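Side-chain contacts in Hut operon positive regulatory protein (Bacillus subtilis, PDB 4H4L), which binds regulatory sequences on its mRNA as a homohexamer when histidine is present, suppressing transcription termination and so activating the hut operon for histidine utilization: residues A[36-41]-A[56-61]; A[52-57]-A[73-78]; A[86-91]-A[127-132]; A[91-94]-A[99-102]. The protein carries 1 engineered substitution. All coordinates share one frame; numbering follows the deposited sequence.

Interaction 1. Residues A[36-41]-A[56-61]; sequences KVCLGK and TASKKS
The side chain of C38 lies against the last turn of helix 47-60, its sulfur over the A57 carbonyl and its CB beside S61. This is a helix-on-sheet contact of the alpha/beta HutP fold: strand 36-44 is an outermost strand of the chain's four-stranded antiparallel sheet, and C38 faces the helix while its neighbours V37 and L39 turn to the other face, toward helices 9-17 and 26-32. The CA atoms of C38 and S58, 6.4 Å apart, mark the nearest backbone approach. With SG roughly anti to the backbone N (chi1 157°), the sulfur lies 3.6 Å from A57 O and 4.0 Å from A57 CB; no hydrogen bond crosses between the segments, so the contact is one of packing. V63, in the loop beyond the helix, also covers C38. The hydroxyl of S58 is occupied within its own helix by I54 O. At S61, where the chain leaves the helix, C38 CB touches OG at 3.7 Å, and that same OG donates to A57 O at 2.9 Å, lying in the carbonyl plane at a C=O...OG angle of 149°.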
loop_
_atom_site.group_PDB
_atom_site.type_symbol
_atom_site.label_atom_id
_atom_site.label_comp_id
_atom_site.label_asym_id
_atom_site.label_seq_id
_atom_site.Cartn_x
_atom_site.Cartn_y
_atom_site.Cartn_z
ATOM N N LYS A 36 16.601 22.373 -18.158
ATOM C CA LYS A 36 15.902 23.223 -17.214
ATOM C C LYS A 36 16.099 22.610 -15.808
ATOM O O LYS A 36 15.913 21.415 -15.597
ATOM C CB LYS A 36 14.435 23.298 -17.609
ATOM C CG LYS A 36 13.913 24.710 -17.849
ATOM C CD LYS A 36 14.752 25.489 -18.853
ATOM C CE LYS A 36 13.975 26.676 -19.395
ATOM N NZ LYS A 36 13.571 27.658 -18.343
ATOM N N VAL A 37 16.516 23.409 -14.841
ATOM C CA VAL A 37 16.930 22.843 -13.563
ATOM C C VAL A 37 16.679 23.758 -12.401
ATOM O O VAL A 37 16.876 24.952 -12.492
ATOM C CB VAL A 37 18.409 22.397 -13.558
ATOM C CG1 VAL A 37 19.361 23.580 -13.669
ATOM C CG2 VAL A 37 18.702 21.564 -12.316
ATOM N N CYS A 38 16.292 23.160 -11.287
ATOM C CA CYS A 38 15.684 23.876 -10.196
ATOM C C CYS A 38 16.003 23.183 -8.871
ATOM O O CYS A 38 15.987 21.956 -8.775
ATOM C CB CYS A 38 14.182 23.925 -10.476
ATOM S SG CYS A 38 13.138 24.154 -9.050
ATOM N N LEU A 39 16.310 23.976 -7.853
ATOM C CA LEU A 39 16.693 23.449 -6.541
ATOM C C LEU A 39 15.897 24.135 -5.461
ATOM O O LEU A 39 15.279 25.162 -5.717
ATOM C CB LEU A 39 18.182 23.674 -6.281
ATOM C CG LEU A 39 19.150 22.958 -7.218
ATOM C CD1 LEU A 39 20.558 23.103 -6.683
ATOM C CD2 LEU A 39 18.789 21.492 -7.350
ATOM N N GLY A 40 15.916 23.578 -4.257
ATOM C CA GLY A 40 15.183 24.177 -3.144
ATOM C C GLY A 40 15.160 23.340 -1.884
ATOM O O GLY A 40 15.689 22.237 -1.871
ATOM N N LYS A 41 14.509 23.873 -0.848
ATOM C CA LYS A 41 14.446 23.269 0.479
ATOM C C LYS A 41 13.091 23.434 1.177
ATOM O O LYS A 41 12.492 24.507 1.203
ATOM C CB LYS A 41 15.529 23.847 1.385
ATOM C CG LYS A 41 16.850 23.098 1.353
ATOM C CD LYS A 41 17.867 23.770 2.270
ATOM C CE LYS A 41 18.412 25.061 1.650
ATOM N NZ LYS A 41 19.160 24.824 0.381
ATOM N N THR A 56 5.482 25.128 -6.705
ATOM C CA THR A 56 5.795 26.551 -6.760
ATOM C C THR A 56 7.232 26.822 -7.256
ATOM O O THR A 56 7.402 27.611 -8.175
ATOM C CB THR A 56 5.467 27.276 -5.432
ATOM O OG1 THR A 56 4.093 27.046 -5.092
ATOM C CG2 THR A 56 5.673 28.789 -5.576
ATOM N N ALA A 57 8.244 26.159 -6.703
ATOM C CA ALA A 57 9.615 26.396 -7.163
ATOM C C ALA A 57 9.843 26.049 -8.634
ATOM O O ALA A 57 10.595 26.737 -9.306
ATOM C CB ALA A 57 10.636 25.686 -6.284
ATOM N N SER A 58 9.198 24.996 -9.130
ATOM C CA SER A 58 9.322 24.612 -10.539
ATOM C C SER A 58 8.549 25.566 -11.455
ATOM O O SER A 58 8.842 25.686 -12.654
ATOM C CB SER A 58 8.808 23.182 -10.771
ATOM O OG SER A 58 9.146 22.314 -9.706
ATOM N N LYS A 59 7.531 26.213 -10.899
ATOM C CA LYS A 59 6.763 27.200 -11.650
ATOM C C LYS A 59 7.427 28.585 -11.660
ATOM O O LYS A 59 7.470 29.239 -12.700
ATOM C CB LYS A 59 5.344 27.306 -11.104
ATOM C CG LYS A 59 4.359 26.284 -11.643
ATOM C CD LYS A 59 3.291 26.062 -10.575
ATOM C CE LYS A 59 1.884 25.973 -11.152
ATOM N NZ LYS A 59 1.623 24.648 -11.787
ATOM N N LYS A 60 7.918 29.037 -10.504
ATOM C CA LYS A 60 8.608 30.341 -10.392
ATOM C C LYS A 60 9.809 30.385 -11.323
ATOM O O LYS A 60 9.956 31.332 -12.095
ATOM C CB LYS A 60 9.017 30.667 -8.952
ATOM N N SER A 61 10.646 29.348 -11.268
ATOM C CA SER A 61 11.649 29.142 -12.319
ATOM C C SER A 61 11.001 28.578 -13.594
ATOM O O SER A 61 9.761 28.442 -13.699
ATOM C CB SER A 61 12.826 28.294 -11.839
ATOM O OG SER A 61 12.440 26.957 -11.582
#

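Interaction 2. Residues A[52-57]-A[73-78]; sequences AAIETA and HALYHA. With ZN (zinc ion), chain N; HIS (histidine), chain M.
A zinc ion is gripped by H73 NE2 and H77 NE2, each 2.2 Å from the metal, together with NE2 of the bound histidine and NE2 of H138 of a neighbouring subunit. The two protein ligands of this chain are four residues apart, the HxxxH spacing that brings successive turns of a helix, here 70-87, onto one metal. Their NE2 atoms approach to 3.0 Å because both coordinate the zinc, not through a hydrogen bond. Y76, between them in sequence, supports the amino acid: with CG anti to the backbone N (chi1 -180°), its ring lies flat beneath the ligand, whose CA sits 3.1 Å above the ring centre and whose N is 3.3 Å from Y76 CE1. The phenol OH reaches L96 O of the same neighbouring subunit. Were a serine to replace Y76, the ligand backbone is likely to lose the surface it rests on, and L96 O its hydroxyl partner. The metal-bearing helix is joined to helix 47-60 on its inner side, where L75 points toward helix 47-60. Both helices lie over the sheet, I54 touching L125 and L75 touching V123. The two methyls of L75 touch separate places on the partner helix: CD1 meets I54 CG2 at 4.2 Å, and CD2 rests 4.0 Å from E55 CA.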
loop_
_atom_site.group_PDB
_atom_site.type_symbol
_atom_site.label_atom_id
_atom_site.label_comp_id
_atom_site.label_asym_id
_atom_site.label_seq_id
_atom_site.Cartn_x
_atom_site.Cartn_y
_atom_site.Cartn_z
ATOM N N ALA A 52 3.757 21.151 -2.589
ATOM C CA ALA A 52 3.405 22.552 -2.876
ATOM C C ALA A 52 4.635 23.413 -3.128
ATOM O O ALA A 52 4.749 24.039 -4.184
ATOM C CB ALA A 52 2.592 23.127 -1.724
ATOM N N ALA A 53 5.559 23.426 -2.156
ATOM C CA ALA A 53 6.894 24.025 -2.329
ATOM C C ALA A 53 7.498 23.673 -3.693
ATOM O O ALA A 53 7.910 24.561 -4.450
ATOM C CB ALA A 53 7.837 23.590 -1.209
ATOM N N ILE A 54 7.510 22.385 -4.019
ATOM C CA ILE A 54 8.117 21.926 -5.262
ATOM C C ILE A 54 7.330 22.378 -6.485
ATOM O O ILE A 54 7.935 22.643 -7.502
ATOM C CB ILE A 54 8.302 20.401 -5.310
ATOM C CG1 ILE A 54 9.344 19.949 -4.272
ATOM C CG2 ILE A 54 8.752 19.970 -6.701
ATOM C CD1 ILE A 54 9.379 18.435 -4.092
ATOM N N GLU A 55 6.003 22.449 -6.400
ATOM C CA GLU A 55 5.203 22.886 -7.543
ATOM C C GLU A 55 5.536 24.348 -7.787
ATOM O O GLU A 55 5.867 24.751 -8.921
ATOM C CB GLU A 55 3.721 22.729 -7.255
ATOM C CG GLU A 55 2.799 22.911 -8.458
ATOM C CD GLU A 55 1.315 22.960 -8.078
ATOM O OE1 GLU A 55 0.962 22.831 -6.881
ATOM O OE2 GLU A 55 0.477 23.141 -8.974
ATOM N N THR A 56 5.482 25.128 -6.705
ATOM C CA THR A 56 5.795 26.551 -6.760
ATOM C C THR A 56 7.232 26.822 -7.256
ATOM O O THR A 56 7.402 27.611 -8.175
ATOM C CB THR A 56 5.467 27.276 -5.432
ATOM O OG1 THR A 56 4.093 27.046 -5.092
ATOM C CG2 THR A 56 5.673 28.789 -5.576
ATOM N N ALA A 57 8.244 26.159 -6.703
ATOM C CA ALA A 57 9.615 26.396 -7.163
ATOM C C ALA A 57 9.843 26.049 -8.634
ATOM O O ALA A 57 10.595 26.737 -9.306
ATOM C CB ALA A 57 10.636 25.686 -6.284
ATOM N N HIS A 73 0.330 17.878 -13.978
ATOM C CA HIS A 73 0.041 16.460 -13.783
ATOM C C HIS A 73 1.283 15.586 -13.810
ATOM O O HIS A 73 1.375 14.619 -13.059
ATOM C CB HIS A 73 -0.958 15.986 -14.803
ATOM C CG HIS A 73 -1.461 14.602 -14.545
ATOM N ND1 HIS A 73 -0.829 13.515 -14.998
ATOM C CD2 HIS A 73 -2.591 14.152 -13.879
ATOM C CE1 HIS A 73 -1.508 12.418 -14.633
ATOM N NE2 HIS A 73 -2.587 12.810 -13.946
ATOM N N ALA A 74 2.251 15.926 -14.653
ATOM C CA ALA A 74 3.492 15.187 -14.702
ATOM C C ALA A 74 4.272 15.474 -13.440
ATOM O O ALA A 74 4.822 14.585 -12.801
ATOM C CB ALA A 74 4.301 15.603 -15.927
ATOM N N LEU A 75 4.313 16.737 -13.057
ATOM C CA LEU A 75 5.076 17.122 -11.891
ATOM C C LEU A 75 4.411 16.620 -10.601
ATOM O O LEU A 75 5.109 16.263 -9.622
ATOM C CB LEU A 75 5.312 18.622 -11.880
ATOM C CG LEU A 75 5.973 19.235 -10.654
ATOM C CD1 LEU A 75 7.364 18.681 -10.472
ATOM C CD2 LEU A 75 5.969 20.741 -10.829
ATOM N N TYR A 76 3.083 16.533 -10.618
ATOM C CA TYR A 76 2.397 16.035 -9.462
ATOM C C TYR A 76 2.831 14.595 -9.291
ATOM O O TYR A 76 3.380 14.207 -8.241
ATOM C CB TYR A 76 0.899 16.138 -9.578
ATOM C CG TYR A 76 0.224 15.605 -8.345
ATOM C CD1 TYR A 76 0.248 16.327 -7.123
ATOM C CD2 TYR A 76 -0.428 14.359 -8.373
ATOM C CE1 TYR A 76 -0.362 15.799 -5.980
ATOM C CE2 TYR A 76 -1.042 13.844 -7.252
ATOM C CZ TYR A 76 -1.002 14.550 -6.073
ATOM O OH TYR A 76 -1.613 13.994 -4.989
ATOM N N HIS A 77 2.690 13.831 -10.364
ATOM C CA HIS A 77 2.963 12.427 -10.300
ATOM C C HIS A 77 4.390 12.064 -10.101
ATOM O O HIS A 77 4.665 11.067 -9.423
ATOM C CB HIS A 77 2.361 11.718 -11.486
ATOM C CG HIS A 77 0.878 11.542 -11.359
ATOM N ND1 HIS A 77 0.334 10.583 -10.609
ATOM C CD2 HIS A 77 -0.173 12.265 -11.889
ATOM C CE1 HIS A 77 -0.997 10.677 -10.653
ATOM N NE2 HIS A 77 -1.313 11.699 -11.451
ATOM N N ALA A 78 5.313 12.856 -10.646
ATOM C CA ALA A 78 6.736 12.516 -10.510
ATOM C C ALA A 78 7.137 12.677 -9.061
ATOM O O ALA A 78 7.970 11.938 -8.531
ATOM C CB ALA A 78 7.584 13.389 -11.400
HETATM ZN ZN ZN N . -3.339 11.891 -12.151
HETATM N N HIS M . -3.143 17.414 -6.718
HETATM C CA HIS M . -3.088 16.429 -7.825
HETATM C C HIS M . -2.959 17.167 -9.087
HETATM O O HIS M . -2.018 17.940 -9.157
HETATM C CB HIS M . -4.318 15.523 -7.882
HETATM C CG HIS M . -4.156 14.342 -8.812
HETATM N ND1 HIS M . -4.495 13.063 -8.461
HETATM C CD2 HIS M . -3.623 14.269 -10.080
HETATM C CE1 HIS M . -4.217 12.242 -9.473
HETATM N NE2 HIS M . -3.679 12.989 -10.454
HETATM O OXT HIS M . -3.753 16.997 -10.022
#

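Interaction 3. Residues A[86-91]-A[127-132]; sequences VTRGEM and GTIGAP. With HIS (histidine), chain Q.
R88 and I129 approach from opposite directions and meet at the edge of the guanidinium group, in the L-histidine pocket of the subunit interface. I129, extended with CG1 anti to the backbone N (chi1 -168°), brings CD1 close to the guanidinium plane, 3.6 Å from R88 NH2; the methyl therefore abuts the rim of the flat group and does not stack on it. R88 itself, just past the helix end with positive phi, bends at chi2 and chi3 and folds back over the last turn. There NH2 donates to V86 O at 2.6 Å with an N-H...O angle of 155°, the oxygen only 5° out of the guanidinium plane, while NE adds a weak bond to the same oxygen. The bond fixes the rotation of the group, and I129 CD1 packs against its acceptor, V86 O, at 3.7 Å. Also near the guanidinium plane, but beside the NH1/NH2 pair, CE1 of the bound histidine is 3.8 Å from R88 NH2. The ligand carboxylate rests on the strand end, OXT 3.3 Å from G130 CA. NH1 completes a salt bridge to E81 of a neighbouring subunit. With a leucine in place of R88, V86 O would probably lose its strong donor, that E81 its charged mate, and the ligand CE1 its contact with the guanidinium. The contact joins the C-terminal end of helix 70-87 to strand 120-130, where I129 sits between V100 of strand 99-109 and H138 and T140 of strand 137-147.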
loop_
_atom_site.group_PDB
_atom_site.type_symbol
_atom_site.label_atom_id
_atom_site.label_comp_id
_atom_site.label_asym_id
_atom_site.label_seq_id
_atom_site.Cartn_x
_atom_site.Cartn_y
_atom_site.Cartn_z
ATOM N N VAL A 86 10.967 8.389 -0.079
ATOM C CA VAL A 86 11.078 9.029 1.233
ATOM C C VAL A 86 10.272 8.311 2.320
ATOM O O VAL A 86 10.751 8.157 3.457
ATOM C CB VAL A 86 10.660 10.502 1.170
ATOM C CG1 VAL A 86 10.546 11.098 2.574
ATOM C CG2 VAL A 86 11.653 11.274 0.318
ATOM N N THR A 87 9.060 7.870 1.979
ATOM C CA THR A 87 8.101 7.470 3.010
ATOM C C THR A 87 7.986 5.962 3.239
ATOM O O THR A 87 7.629 5.555 4.328
ATOM C CB THR A 87 6.737 8.059 2.721
ATOM O OG1 THR A 87 6.323 7.581 1.452
ATOM C CG2 THR A 87 6.810 9.576 2.664
ATOM N N ARG A 88 8.272 5.151 2.217
ATOM C CA ARG A 88 8.420 3.691 2.354
ATOM C C ARG A 88 7.173 2.906 2.842
ATOM O O ARG A 88 7.232 2.204 3.854
ATOM C CB ARG A 88 9.682 3.345 3.187
ATOM C CG ARG A 88 10.952 3.444 2.327
ATOM C CD ARG A 88 12.140 4.064 3.038
ATOM N NE ARG A 88 11.767 5.327 3.661
ATOM C CZ ARG A 88 11.614 5.492 4.975
ATOM N NH1 ARG A 88 11.834 4.461 5.777
ATOM N NH2 ARG A 88 11.239 6.673 5.477
ATOM N N GLY A 89 6.056 3.031 2.119
ATOM C CA GLY A 89 4.879 2.205 2.381
ATOM C C GLY A 89 3.631 2.961 2.741
ATOM O O GLY A 89 2.550 2.662 2.258
ATOM N N GLU A 90 3.762 3.934 3.620
ATOM C CA GLU A 90 2.663 4.828 3.920
ATOM C C GLU A 90 3.225 6.194 3.654
ATOM O O GLU A 90 4.273 6.556 4.204
ATOM C CB GLU A 90 2.222 4.707 5.385
ATOM C CG GLU A 90 1.686 3.321 5.769
ATOM C CD GLU A 90 0.393 2.887 5.042
ATOM O OE1 GLU A 90 -0.480 3.747 4.721
ATOM O OE2 GLU A 90 0.248 1.654 4.793
ATOM N N MET A 91 2.527 6.944 2.812
ATOM C CA MET A 91 2.987 8.254 2.385
ATOM C C MET A 91 2.379 9.260 3.330
ATOM O O MET A 91 1.532 10.068 2.933
ATOM C CB MET A 91 2.579 8.532 0.938
ATOM C CG MET A 91 3.474 9.547 0.251
ATOM S SD MET A 91 3.063 9.793 -1.502
ATOM C CE MET A 91 3.663 8.245 -2.170
ATOM N N GLY A 127 17.300 14.227 2.331
ATOM C CA GLY A 127 17.277 14.867 3.630
ATOM C C GLY A 127 17.027 13.871 4.733
ATOM O O GLY A 127 17.337 12.707 4.623
ATOM N N THR A 128 16.475 14.331 5.829
ATOM C CA THR A 128 16.168 13.401 6.883
ATOM C C THR A 128 14.669 13.228 7.127
ATOM O O THR A 128 13.840 14.006 6.635
ATOM C CB THR A 128 16.778 13.837 8.199
ATOM O OG1 THR A 128 15.984 14.908 8.702
ATOM C CG2 THR A 128 18.226 14.257 8.003
ATOM N N ILE A 129 14.382 12.174 7.889
ATOM C CA ILE A 129 13.085 11.801 8.360
ATOM C C ILE A 129 13.337 11.334 9.793
ATOM O O ILE A 129 14.388 10.740 10.084
ATOM C CB ILE A 129 12.490 10.677 7.486
ATOM C CG1 ILE A 129 10.998 10.477 7.807
ATOM C CG2 ILE A 129 13.329 9.395 7.578
ATOM C CD1 ILE A 129 10.218 9.871 6.666
ATOM N N GLY A 130 12.400 11.633 10.694
ATOM C CA GLY A 130 12.599 11.340 12.114
ATOM C C GLY A 130 11.439 11.866 12.930
ATOM O O GLY A 130 10.453 12.377 12.369
ATOM N N ALA A 131 11.567 11.739 14.248
ATOM C CA ALA A 131 10.498 12.059 15.176
ATOM C C ALA A 131 10.301 13.552 15.231
ATOM O O ALA A 131 11.248 14.293 14.937
ATOM C CB ALA A 131 10.823 11.523 16.556
ATOM N N PRO A 132 9.077 14.008 15.616
ATOM C CA PRO A 132 8.741 15.442 15.614
ATOM C C PRO A 132 9.732 16.294 16.398
ATOM O O PRO A 132 9.883 17.479 16.096
ATOM C CB PRO A 132 7.360 15.480 16.270
ATOM C CG PRO A 132 6.776 14.160 15.908
ATOM C CD PRO A 132 7.922 13.200 16.055
HETATM N N HIS Q . 8.951 8.943 13.725
HETATM C CA HIS Q . 10.040 8.092 13.181
HETATM C C HIS Q . 11.194 8.306 14.050
HETATM O O HIS Q . 10.957 8.406 15.242
HETATM C CB HIS Q . 10.400 8.486 11.756
HETATM C CG HIS Q . 11.029 7.373 10.923
HETATM N ND1 HIS Q . 10.539 6.996 9.704
HETATM C CD2 HIS Q . 12.120 6.577 11.152
HETATM C CE1 HIS Q . 11.287 6.021 9.206
HETATM N NE2 HIS Q . 12.255 5.785 10.073
HETATM O OXT HIS Q . 12.337 8.385 13.588
#

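Interaction 4. Residues A[91-94]-A[99-102]; sequences MLLG and TVGL
The loop that carries the chain from helix 70-87 to strand 99-109 doubles back on the start of that strand, and L93 is the residue by which it touches V100. The two side chains cross at about a right angle, and their branches pair off: L93 CD1 lies 3.7 Å from V100 CG2, and CD2 is equally 3.7 Å from CG1. Both torsions contribute to this double methyl contact: L93 has CG anti to the carbonyl carbon (chi1 -57°), which swings its fork toward the strand, and V100 has CG1 anti to its own carbonyl carbon (chi1 -70°), leaving both methyls facing L93. T99 takes part through its backbone, its CA 4.5 Å from L93 CB, while its CB points away from the loop and OG1 makes a weak hydrogen bond to S44 O. The CA atoms of L93 and T99, 5.2 Å apart, are the nearest such pair. I129 of strand 120-130 packs on both L93 and V100, and V86 and V50 cover V100 from helices 70-87 and 47-60. R98, between the segments, also ties the loop down by its NE bond to L92 O. Across the two segments no hydrogen bond forms and the closest side-chain approaches are between methyl groups; about 130 Å² of surface is buried, so what holds L93 against V100 is dispersion and the exclusion of water, with polar tethers supplied by residues beside them.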
loop_
_atom_site.group_PDB
_atom_site.type_symbol
_atom_site.label_atom_id
_atom_site.label_comp_id
_atom_site.label_asym_id
_atom_site.label_seq_id
_atom_site.Cartn_x
_atom_site.Cartn_y
_atom_site.Cartn_z
ATOM N N MET A 91 2.527 6.944 2.812
ATOM C CA MET A 91 2.987 8.254 2.385
ATOM C C MET A 91 2.379 9.260 3.330
ATOM O O MET A 91 1.532 10.068 2.933
ATOM C CB MET A 91 2.579 8.532 0.938
ATOM C CG MET A 91 3.474 9.547 0.251
ATOM S SD MET A 91 3.063 9.793 -1.502
ATOM C CE MET A 91 3.663 8.245 -2.170
ATOM N N LEU A 92 2.832 9.179 4.586
ATOM C CA LEU A 92 2.357 9.984 5.692
ATOM C C LEU A 92 3.548 10.377 6.531
ATOM O O LEU A 92 4.456 9.578 6.732
ATOM C CB LEU A 92 1.427 9.166 6.584
ATOM C CG LEU A 92 0.174 8.575 5.945
ATOM C CD1 LEU A 92 -0.216 7.309 6.687
ATOM C CD2 LEU A 92 -0.942 9.598 5.974
ATOM N N LEU A 93 3.520 11.608 7.027
ATOM C CA LEU A 93 4.505 12.095 7.955
ATOM C C LEU A 93 3.873 12.309 9.312
ATOM O O LEU A 93 3.830 11.400 10.101
ATOM C CB LEU A 93 5.118 13.395 7.430
ATOM C CG LEU A 93 5.737 13.220 6.044
ATOM C CD1 LEU A 93 6.113 14.574 5.442
ATOM C CD2 LEU A 93 6.944 12.291 6.102
ATOM N N GLY A 94 3.382 13.518 9.572
ATOM C CA GLY A 94 2.793 13.896 10.844
ATOM C C GLY A 94 1.714 12.940 11.315
ATOM O O GLY A 94 1.663 12.597 12.494
ATOM N N THR A 99 8.560 13.340 10.507
ATOM C CA THR A 99 8.726 14.601 9.813
ATOM C C THR A 99 9.973 14.568 8.960
ATOM O O THR A 99 10.865 13.741 9.214
ATOM C CB THR A 99 8.770 15.763 10.813
ATOM O OG1 THR A 99 8.680 16.992 10.096
ATOM C CG2 THR A 99 10.037 15.747 11.662
ATOM N N VAL A 100 9.999 15.431 7.938
ATOM C CA VAL A 100 11.089 15.529 6.974
ATOM C C VAL A 100 11.735 16.915 6.931
ATOM O O VAL A 100 11.081 17.937 7.059
ATOM C CB VAL A 100 10.627 15.238 5.544
ATOM C CG1 VAL A 100 10.273 13.777 5.358
ATOM C CG2 VAL A 100 9.446 16.116 5.186
ATOM N N GLY A 101 13.043 16.931 6.734
ATOM C CA GLY A 101 13.742 18.123 6.313
ATOM C C GLY A 101 14.349 17.719 4.979
ATOM O O GLY A 101 15.356 16.969 4.935
ATOM N N LEU A 102 13.735 18.171 3.881
ATOM C CA LEU A 102 14.251 17.775 2.587
ATOM C C LEU A 102 15.042 18.880 1.902
ATOM O O LEU A 102 15.067 20.036 2.352
ATOM C CB LEU A 102 13.136 17.251 1.696
ATOM C CG LEU A 102 12.449 15.947 2.113
ATOM C CD1 LEU A 102 11.388 15.595 1.087
ATOM C CD2 LEU A 102 13.437 14.797 2.236
#

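Overall arrangement
Along the chain, interactions 1 and 2 come first, centres about 9 Å apart, sharing T56 and A57 on helix 47-60, which packs on strand 36-44 and helix 70-87. Interactions 3 and 4 follow, centres about 5 Å apart; interaction 3 starts at the last residues of helix 70-87, interaction 4 in the loop after it; they share M91. Their strands are sheet neighbours, G130 O probably hydrogen-bonded to T99 N (2.8 Å). Interactions 1 and 3 lie on opposite sides of the chain's centre, about 22 Å apart between centres. Helix 70-87 spans interactions 2 and 3, each beside a different bound histidine. One chain thus contributes two parts of the interface pockets, tying ligand binding to hexamer contacts.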